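Local coordinates for deoxyribose-phosphate aldolase (Toxoplasma gondii, PDB 4EIV), which belongs to the deoxyribose-phosphate aldolase family and folds as an eight-stranded parallel alpha/beta (TIM) barrel, paired into a two-chain assembly, at residues Q184-S187 with T192-T195; I121-M126 with E161-D166; C48-K53 with E278-Y283. All blocks are in the same frame, centred on the assembly; numbering follows the deposited sequence. Where two conformers were deposited one is given.

Interaction 1 (Q184-S187 with T192-T195)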
loop_
_atom_site.group_PDB
_atom_site.type_symbol
_atom_site.label_atom_id
_atom_site.label_comp_id
_atom_site.label_asym_id
_atom_site.label_seq_id
_atom_site.Cartn_x
_atom_site.Cartn_y
_atom_site.Cartn_z
ATOM N N GLN A 184 6.346 18.592 -4.884
ATOM C CA GLN A 184 4.946 18.795 -5.132
ATOM C C GLN A 184 4.841 19.480 -6.484
ATOM O O GLN A 184 5.500 20.480 -6.757
ATOM C CB GLN A 184 4.328 19.629 -4.013
ATOM C CG GLN A 184 2.859 19.993 -4.246
ATOM C CD GLN A 184 2.196 20.640 -3.030
ATOM O OE1 GLN A 184 2.578 20.386 -1.890
ATOM N NE2 GLN A 184 1.218 21.493 -3.288
ATOM N N THR A 185 3.969 18.970 -7.335
ATOM C CA THR A 185 3.882 19.464 -8.700
ATOM C C THR A 185 3.511 20.929 -8.823
ATOM O O THR A 185 4.055 21.642 -9.639
ATOM C CB THR A 185 2.823 18.660 -9.523
ATOM O OG1 THR A 185 1.529 18.722 -8.890
ATOM C CG2 THR A 185 3.244 17.215 -9.702
ATOM N N SER A 186 2.572 21.363 -8.010
ATOM C CA SER A 186 1.844 22.621 -8.298
ATOM C C SER A 186 1.106 23.069 -7.065
ATOM O O SER A 186 0.856 22.287 -6.132
ATOM C CB SER A 186 0.874 22.403 -9.480
ATOM O OG SER A 186 0.164 21.174 -9.345
ATOM N N SER A 187 0.832 24.365 -7.028
ATOM C CA SER A 187 0.256 25.044 -5.881
ATOM C C SER A 187 -1.190 24.779 -5.484
ATOM O O SER A 187 -1.528 24.834 -4.290
ATOM C CB SER A 187 0.332 26.546 -6.153
ATOM O OG SER A 187 -0.730 27.174 -5.477
ATOM N N THR A 192 -2.909 25.965 -13.671
ATOM C CA THR A 192 -2.603 24.620 -14.152
ATOM C C THR A 192 -2.049 23.797 -12.978
ATOM O O THR A 192 -1.576 24.307 -11.953
ATOM C CB THR A 192 -1.652 24.626 -15.363
ATOM O OG1 THR A 192 -0.383 25.134 -14.965
ATOM C CG2 THR A 192 -2.229 25.475 -16.516
ATOM N N HIS A 193 -2.106 22.490 -13.149
ATOM C CA HIS A 193 -1.808 21.541 -12.092
ATOM C C HIS A 193 -1.019 20.389 -12.668
ATOM O O HIS A 193 -0.469 20.488 -13.767
ATOM C CB HIS A 193 -3.138 21.080 -11.492
ATOM C CG HIS A 193 -3.985 22.223 -11.034
ATOM N ND1 HIS A 193 -3.790 22.838 -9.818
ATOM C CD2 HIS A 193 -4.984 22.900 -11.647
ATOM C CE1 HIS A 193 -4.648 23.835 -9.691
ATOM N NE2 HIS A 193 -5.386 23.897 -10.788
ATOM N N ALA A 194 -0.960 19.276 -11.956
ATOM C CA ALA A 194 -0.199 18.144 -12.435
ATOM C C ALA A 194 -0.702 17.653 -13.767
ATOM O O ALA A 194 -1.907 17.626 -14.030
ATOM C CB ALA A 194 -0.257 16.979 -11.434
ATOM N N THR A 195 0.242 17.236 -14.605
ATOM C CA THR A 195 -0.099 16.529 -15.844
ATOM C C THR A 195 0.776 15.282 -15.915
ATOM O O THR A 195 1.768 15.153 -15.188
ATOM C CB THR A 195 0.170 17.342 -17.098
ATOM O OG1 THR A 195 1.552 17.687 -17.133
ATOM C CG2 THR A 195 -0.711 18.607 -17.173
HETATM O O HOH W 1 -0.506 25.339 -9.439
#
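The methyl of Ala194 packs against the Thr185 side chain, with OG1 of Thr185 3.6 Å from CB of Ala194 and the methyl CG2 only slightly farther off. One residue on, a chi1 of 44° places OG of Ser186 against the backbone of 192-195, 3.4 Å from CA of His193.

No direct hydrogen bond links the two segments. OG of Ser186 is close to N of Ala194, but the angle is poor. A water does the bridging: it donates to O of Thr192 at 2.9 Å and accepts a weak bond from N of Ser187.

Two side-chain bonds run within 184-187. OG1 of Thr185 gives its hydrogen to OG of Ser186 at 2.8 Å, and NE2 of Gln184 reaches O of Ser186 at 3.0 Å and 164°. Glu237 joins the segments from outside: Ser186 OG and His193 ND1 both bond its OE2, a shared carboxylate oxygen, and OG1 of Thr185 bonds its backbone N.

The contact closes the loop between strand 182-184 and helix 196-210, beside strand 233-237, with Thr195 as the helix N-cap.

Interaction 2 (I121-M126 with E161-D166)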
loop_
_atom_site.group_PDB
_atom_site.type_symbol
_atom_site.label_atom_id
_atom_site.label_comp_id
_atom_site.label_asym_id
_atom_site.label_seq_id
_atom_site.Cartn_x
_atom_site.Cartn_y
_atom_site.Cartn_z
ATOM N N ILE A 121 8.277 27.845 -4.573
ATOM C CA ILE A 121 9.478 28.476 -5.079
ATOM C C ILE A 121 9.163 29.764 -5.848
ATOM O O ILE A 121 8.026 29.988 -6.278
ATOM C CB ILE A 121 10.300 27.508 -5.998
ATOM C CG1 ILE A 121 9.540 27.147 -7.278
ATOM C CG2 ILE A 121 10.710 26.259 -5.227
ATOM C CD1 ILE A 121 10.425 26.487 -8.367
ATOM N N ASP A 122 10.204 30.554 -6.118
ATOM C CA ASP A 122 10.076 31.741 -6.972
ATOM C C ASP A 122 10.227 31.208 -8.396
ATOM O O ASP A 122 11.264 31.325 -9.047
ATOM C CB ASP A 122 11.155 32.778 -6.616
ATOM C CG ASP A 122 10.860 34.166 -7.190
ATOM O OD1 ASP A 122 9.937 34.314 -8.039
ATOM O OD2 ASP A 122 11.562 35.125 -6.775
ATOM N N TRP A 123 9.142 30.638 -8.907
ATOM C CA TRP A 123 9.165 29.944 -10.193
ATOM C C TRP A 123 9.424 30.907 -11.355
ATOM O O TRP A 123 10.000 30.523 -12.368
ATOM C CB TRP A 123 7.849 29.170 -10.409
ATOM C CG TRP A 123 6.626 30.010 -10.226
ATOM C CD1 TRP A 123 5.882 30.199 -9.058
ATOM C CD2 TRP A 123 5.979 30.762 -11.230
ATOM N NE1 TRP A 123 4.852 31.032 -9.300
ATOM C CE2 TRP A 123 4.867 31.392 -10.628
ATOM C CE3 TRP A 123 6.242 30.992 -12.572
ATOM C CZ2 TRP A 123 4.023 32.225 -11.331
ATOM C CZ3 TRP A 123 5.379 31.805 -13.292
ATOM C CH2 TRP A 123 4.297 32.423 -12.664
ATOM N N ARG A 124 9.055 32.171 -11.176
ATOM C CA ARG A 124 9.271 33.149 -12.243
ATOM C C ARG A 124 10.742 33.311 -12.577
ATOM O O ARG A 124 11.119 33.589 -13.729
ATOM C CB ARG A 124 8.671 34.500 -11.847
ATOM C CG ARG A 124 7.168 34.536 -11.890
ATOM C CD ARG A 124 6.646 35.899 -11.443
ATOM N NE ARG A 124 5.204 35.959 -11.494
ATOM C CZ ARG A 124 4.379 35.530 -10.549
ATOM N NH1 ARG A 124 4.855 35.021 -9.416
ATOM N NH2 ARG A 124 3.068 35.637 -10.745
ATOM N N ARG A 125 11.608 33.145 -11.578
ATOM C CA ARG A 125 13.023 33.348 -11.802
ATOM C C ARG A 125 13.623 32.417 -12.841
ATOM O O ARG A 125 14.562 32.775 -13.546
ATOM C CB ARG A 125 13.769 33.214 -10.486
ATOM C CG ARG A 125 13.377 34.216 -9.413
ATOM C CD ARG A 125 13.858 35.610 -9.728
ATOM N NE ARG A 125 13.462 36.547 -8.679
ATOM C CZ ARG A 125 13.903 37.796 -8.608
ATOM N NH1 ARG A 125 13.509 38.600 -7.627
ATOM N NH2 ARG A 125 14.764 38.233 -9.512
ATOM N N MET A 126 13.052 31.222 -12.951
ATOM C CA MET A 126 13.498 30.244 -13.943
ATOM C C MET A 126 13.284 30.728 -15.377
ATOM O O MET A 126 14.009 30.320 -16.299
ATOM C CB MET A 126 12.757 28.920 -13.735
ATOM C CG MET A 126 12.973 28.274 -12.383
ATOM S SD MET A 126 14.672 27.797 -12.022
ATOM C CE MET A 126 14.800 26.468 -13.202
ATOM N N GLU A 161 1.527 28.455 -13.806
ATOM C CA GLU A 161 1.878 28.867 -15.166
ATOM C C GLU A 161 2.701 27.786 -15.855
ATOM O O GLU A 161 3.605 27.187 -15.246
ATOM C CB GLU A 161 2.626 30.189 -15.196
ATOM C CG GLU A 161 1.751 31.401 -14.931
ATOM C CD GLU A 161 2.335 32.694 -15.506
ATOM O OE1 GLU A 161 3.377 32.648 -16.214
ATOM O OE2 GLU A 161 1.737 33.762 -15.256
ATOM N N LEU A 162 2.383 27.561 -17.130
ATOM C CA LEU A 162 3.055 26.543 -17.944
ATOM C C LEU A 162 4.513 26.920 -18.260
ATOM O O LEU A 162 4.770 27.962 -18.877
ATOM C CB LEU A 162 2.289 26.315 -19.266
ATOM C CG LEU A 162 0.838 25.767 -19.279
ATOM C CD1 LEU A 162 0.164 25.868 -20.660
ATOM C CD2 LEU A 162 0.775 24.329 -18.777
ATOM N N GLN A 163 5.444 26.073 -17.823
ATOM C CA GLN A 163 6.871 26.256 -18.078
ATOM C C GLN A 163 7.435 25.029 -18.792
ATOM O O GLN A 163 6.920 23.909 -18.642
ATOM C CB GLN A 163 7.618 26.527 -16.770
ATOM C CG GLN A 163 7.276 27.882 -16.153
ATOM C CD GLN A 163 7.958 28.103 -14.802
ATOM O OE1 GLN A 163 7.665 27.414 -13.819
ATOM N NE2 GLN A 163 8.845 29.093 -14.742
ATOM N N GLY A 164 8.499 25.244 -19.565
ATOM C CA GLY A 164 9.129 24.178 -20.338
ATOM C C GLY A 164 9.694 23.052 -19.481
ATOM O O GLY A 164 9.979 23.223 -18.277
ATOM N N GLY A 165 9.884 21.906 -20.126
ATOM C CA GLY A 165 10.374 20.717 -19.466
ATOM C C GLY A 165 11.745 20.900 -18.861
ATOM O O GLY A 165 11.992 20.407 -17.770
ATOM N N ASP A 166 12.641 21.599 -19.557
ATOM C CA ASP A 166 13.977 21.832 -19.009
ATOM C C ASP A 166 13.864 22.561 -17.670
ATOM O O ASP A 166 14.611 22.244 -16.745
ATOM C CB ASP A 166 14.849 22.642 -19.977
ATOM C CG ASP A 166 16.263 22.907 -19.433
ATOM O OD1 ASP A 166 17.009 21.933 -19.171
ATOM O OD2 ASP A 166 16.649 24.102 -19.317
#
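Two loops that follow neighbouring barrel strands, 116-120 and 152-156, meet here, and Trp123 of the first lies against Glu161 and Gln163 of the second. The far end of the indole does the touching toward Glu161: CH2 of Trp123 is 3.5 Å from CD of Glu161, and CZ3 of Trp123 is 3.7 Å from CB of Glu161. The two side chains cross at about a right angle, with ring and carboxylate planes 53° apart, so the glutamate lies obliquely against the six-membered ring. Arg124 takes one face of the indole with CG, while its guanidinium is centred over CZ2 of Trp123 and makes a salt bridge to Glu94.

Gln163 comes to the ring edge instead. Its chain is extended beyond CG (chi2 176°), which carries the amide across to the Trp123 backbone, where NE2 of Gln163 donates to O of Trp123 at 3.0 Å. The donor stands above the carbonyl plane. N of Met126 reaches the same oxygen from the opposite face, at 3.2 Å, so a side chain and the turn's own backbone share one acceptor. In this alpha/beta barrel the two loops lead from the C-terminal ends of their strands into the outer helices, and Gly164 is the N-cap of helix 165-178. NE2 of Gln163 also bonds OD1 of Asn127, just past the first segment, and CB of Met126 packs 4.0 Å from NE2 of Gln163.

Within 121-126, Asp122 centres an inverse gamma turn, and its OD2 receives NE of Arg125 at 3.0 Å in a salt bridge. Met126 also packs on Ile167 and Arg170 of helix 165-178 and on Ile137 of helix 130-148.

Interaction 3 (C48-K53 with E278-Y283)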
loop_
_atom_site.group_PDB
_atom_site.type_symbol
_atom_site.label_atom_id
_atom_site.label_comp_id
_atom_site.label_asym_id
_atom_site.label_seq_id
_atom_site.Cartn_x
_atom_site.Cartn_y
_atom_site.Cartn_z
ATOM N N CYS A 48 -12.155 20.638 7.043
ATOM C CA CYS A 48 -11.543 19.779 8.053
ATOM C C CYS A 48 -12.446 18.665 8.552
ATOM O O CYS A 48 -11.977 17.565 8.819
ATOM C CB CYS A 48 -11.045 20.595 9.249
ATOM S SG CYS A 48 -9.561 21.540 8.890
ATOM N N LYS A 49 -13.736 18.951 8.675
ATOM C CA LYS A 49 -14.686 17.951 9.142
ATOM C C LYS A 49 -14.788 16.769 8.187
ATOM O O LYS A 49 -14.814 15.618 8.627
ATOM C CB LYS A 49 -16.041 18.601 9.389
ATOM C CG LYS A 49 -16.029 19.451 10.649
ATOM C CD LYS A 49 -17.246 20.340 10.780
ATOM C CE LYS A 49 -17.106 21.279 11.970
ATOM N NZ LYS A 49 -18.220 22.267 12.059
ATOM N N ILE A 50 -14.824 17.045 6.883
ATOM C CA ILE A 50 -14.882 15.968 5.876
ATOM C C ILE A 50 -13.504 15.272 5.778
ATOM O O ILE A 50 -13.427 14.058 5.650
ATOM C CB ILE A 50 -15.377 16.455 4.505
ATOM C CG1 ILE A 50 -16.758 17.103 4.647
ATOM C CG2 ILE A 50 -15.382 15.300 3.494
ATOM C CD1 ILE A 50 -17.825 16.212 5.256
ATOM N N ALA A 51 -12.424 16.040 5.891
ATOM C CA ALA A 51 -11.076 15.468 5.900
ATOM C C ALA A 51 -10.869 14.470 7.048
ATOM O O ALA A 51 -10.329 13.382 6.850
ATOM C CB ALA A 51 -10.020 16.596 6.009
ATOM N N ALA A 52 -11.366 14.826 8.231
ATOM C CA ALA A 52 -11.130 14.051 9.438
ATOM C C ALA A 52 -12.126 12.938 9.731
ATOM O O ALA A 52 -11.889 12.163 10.647
ATOM C CB ALA A 52 -11.035 14.993 10.652
ATOM N N LYS A 53 -13.219 12.856 8.975
ATOM C CA LYS A 53 -14.221 11.805 9.168
ATOM C C LYS A 53 -13.570 10.445 8.926
ATOM O O LYS A 53 -12.779 10.289 8.001
ATOM C CB LYS A 53 -15.386 12.004 8.196
ATOM C CG LYS A 53 -16.563 11.043 8.406
ATOM C CD LYS A 53 -17.725 11.410 7.476
ATOM C CE LYS A 53 -19.011 10.639 7.777
ATOM N NZ LYS A 53 -18.881 9.177 7.629
ATOM N N GLU A 278 -16.258 13.732 -3.381
ATOM C CA GLU A 278 -16.508 12.672 -4.353
ATOM C C GLU A 278 -15.894 11.359 -3.859
ATOM O O GLU A 278 -16.520 10.301 -3.904
ATOM C CB GLU A 278 -15.921 13.020 -5.729
ATOM C CG GLU A 278 -16.247 11.939 -6.784
ATOM C CD GLU A 278 -15.621 12.167 -8.152
ATOM O OE1 GLU A 278 -14.766 13.055 -8.312
ATOM O OE2 GLU A 278 -16.030 11.455 -9.089
ATOM N N LEU A 279 -14.679 11.441 -3.338
ATOM C CA LEU A 279 -13.992 10.248 -2.861
ATOM C C LEU A 279 -14.730 9.642 -1.676
ATOM O O LEU A 279 -14.988 8.434 -1.645
ATOM C CB LEU A 279 -12.561 10.574 -2.439
ATOM C CG LEU A 279 -11.606 11.070 -3.530
ATOM C CD1 LEU A 279 -10.257 11.436 -2.914
ATOM C CD2 LEU A 279 -11.429 10.047 -4.641
ATOM N N ARG A 280 -15.075 10.486 -0.708
ATOM C CA ARG A 280 -15.704 10.000 0.506
ATOM C C ARG A 280 -17.097 9.438 0.228
ATOM O O ARG A 280 -17.468 8.382 0.769
ATOM C CB ARG A 280 -15.696 11.057 1.613
ATOM C CG ARG A 280 -15.883 10.380 2.942
ATOM C CD ARG A 280 -15.647 11.249 4.122
ATOM N NE ARG A 280 -14.266 11.646 4.403
ATOM C CZ ARG A 280 -13.300 10.850 4.864
ATOM N NH1 ARG A 280 -13.446 9.525 4.950
ATOM N NH2 ARG A 280 -12.142 11.380 5.176
ATOM N N ASP A 281 -17.860 10.100 -0.639
ATOM C CA ASP A 281 -19.177 9.605 -1.020
ATOM C C ASP A 281 -19.079 8.218 -1.660
ATOM O O ASP A 281 -19.892 7.329 -1.384
ATOM C CB ASP A 281 -19.889 10.602 -1.944
ATOM C CG ASP A 281 -20.312 11.893 -1.211
ATOM O OD1 ASP A 281 -20.162 11.990 0.033
ATOM O OD2 ASP A 281 -20.792 12.826 -1.883
ATOM N N CYS A 282 -18.070 8.034 -2.501
ATOM C CA CYS A 282 -17.858 6.767 -3.171
ATOM C C CYS A 282 -17.527 5.673 -2.158
ATOM O O CYS A 282 -18.149 4.610 -2.151
ATOM C CB CYS A 282 -16.732 6.897 -4.190
ATOM S SG CYS A 282 -16.450 5.389 -5.141
ATOM N N TYR A 283 -16.544 5.931 -1.304
ATOM C CA TYR A 283 -16.158 4.963 -0.295
ATOM C C TYR A 283 -17.294 4.579 0.645
ATOM O O TYR A 283 -17.480 3.390 0.966
ATOM C CB TYR A 283 -14.975 5.450 0.538
ATOM C CG TYR A 283 -14.754 4.553 1.716
ATOM C CD1 TYR A 283 -14.305 3.251 1.534
ATOM C CD2 TYR A 283 -15.065 4.972 3.011
ATOM C CE1 TYR A 283 -14.145 2.392 2.604
ATOM C CE2 TYR A 283 -14.903 4.116 4.097
ATOM C CZ TYR A 283 -14.443 2.823 3.881
ATOM O OH TYR A 283 -14.248 1.974 4.932
#
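Arg280 reaches from helix 273-284 to the C-terminal end of helix 41-52 and meets a set of backbone oxygens there. Its chain leaves the helix extended, CG opposite the backbone N (chi1 -160°) and chi2 extended as well. The bend at chi3 (-71°) then turns the guanidinium so that O of Ile50 lies at its edge. That oxygen takes two bonds, from NE of Arg280 at 2.8 Å and from NH2 of Arg280 at 3.0 Å. Both are weak, with N-H...O angles near 128°, because a single acceptor placed between two nearly parallel N-H groups lies on the line of neither. O of Ala51 also lies near the guanidinium plane, 3.2 Å from NH2 of Arg280. O of Lys53, by contrast, sits over one face, 3.2 Å from CZ of Arg280, and its angles to the nitrogens are too poor for hydrogen bonds.

Aliphatic parts flank the polar group. CG2 of Ile50 approaches in the guanidinium plane, 3.9 Å from NE of Arg280. The Lys53 chain, extended through chi3, runs obliquely past the arginine, with CD of Lys53 3.9 Å from CD of Arg280, and bends at chi4 as NZ goes to a salt bridge with Glu284.

NH1 of Arg280 donates to O of Pro55 just beyond. A buried positive group thus faces backbone carbonyls at a helix's C-terminal end, where the helix dipole would probably favour its charge.

In the fold
Interactions 1 and 2 are neighbours, their centres about 12 Å apart and on the same side of the chain's centre. They touch where CG2 of Thr192 packs 3.9 Å from CD2 of Leu162, and Thr192 also bonds Gly160, just before segment 161-166; the loops after three successive barrel strands therefore form one connected patch. Interaction 1 lies deepest, about 9 Å from the chain's centre, against 18 Å for each of the others. Interaction 3 stands on the opposite side of that centre from interaction 2, about 33 Å between contact centres. Joining the first outer helix after strand 30-34 to the last, 273-284, it encloses both other contacts along the chain.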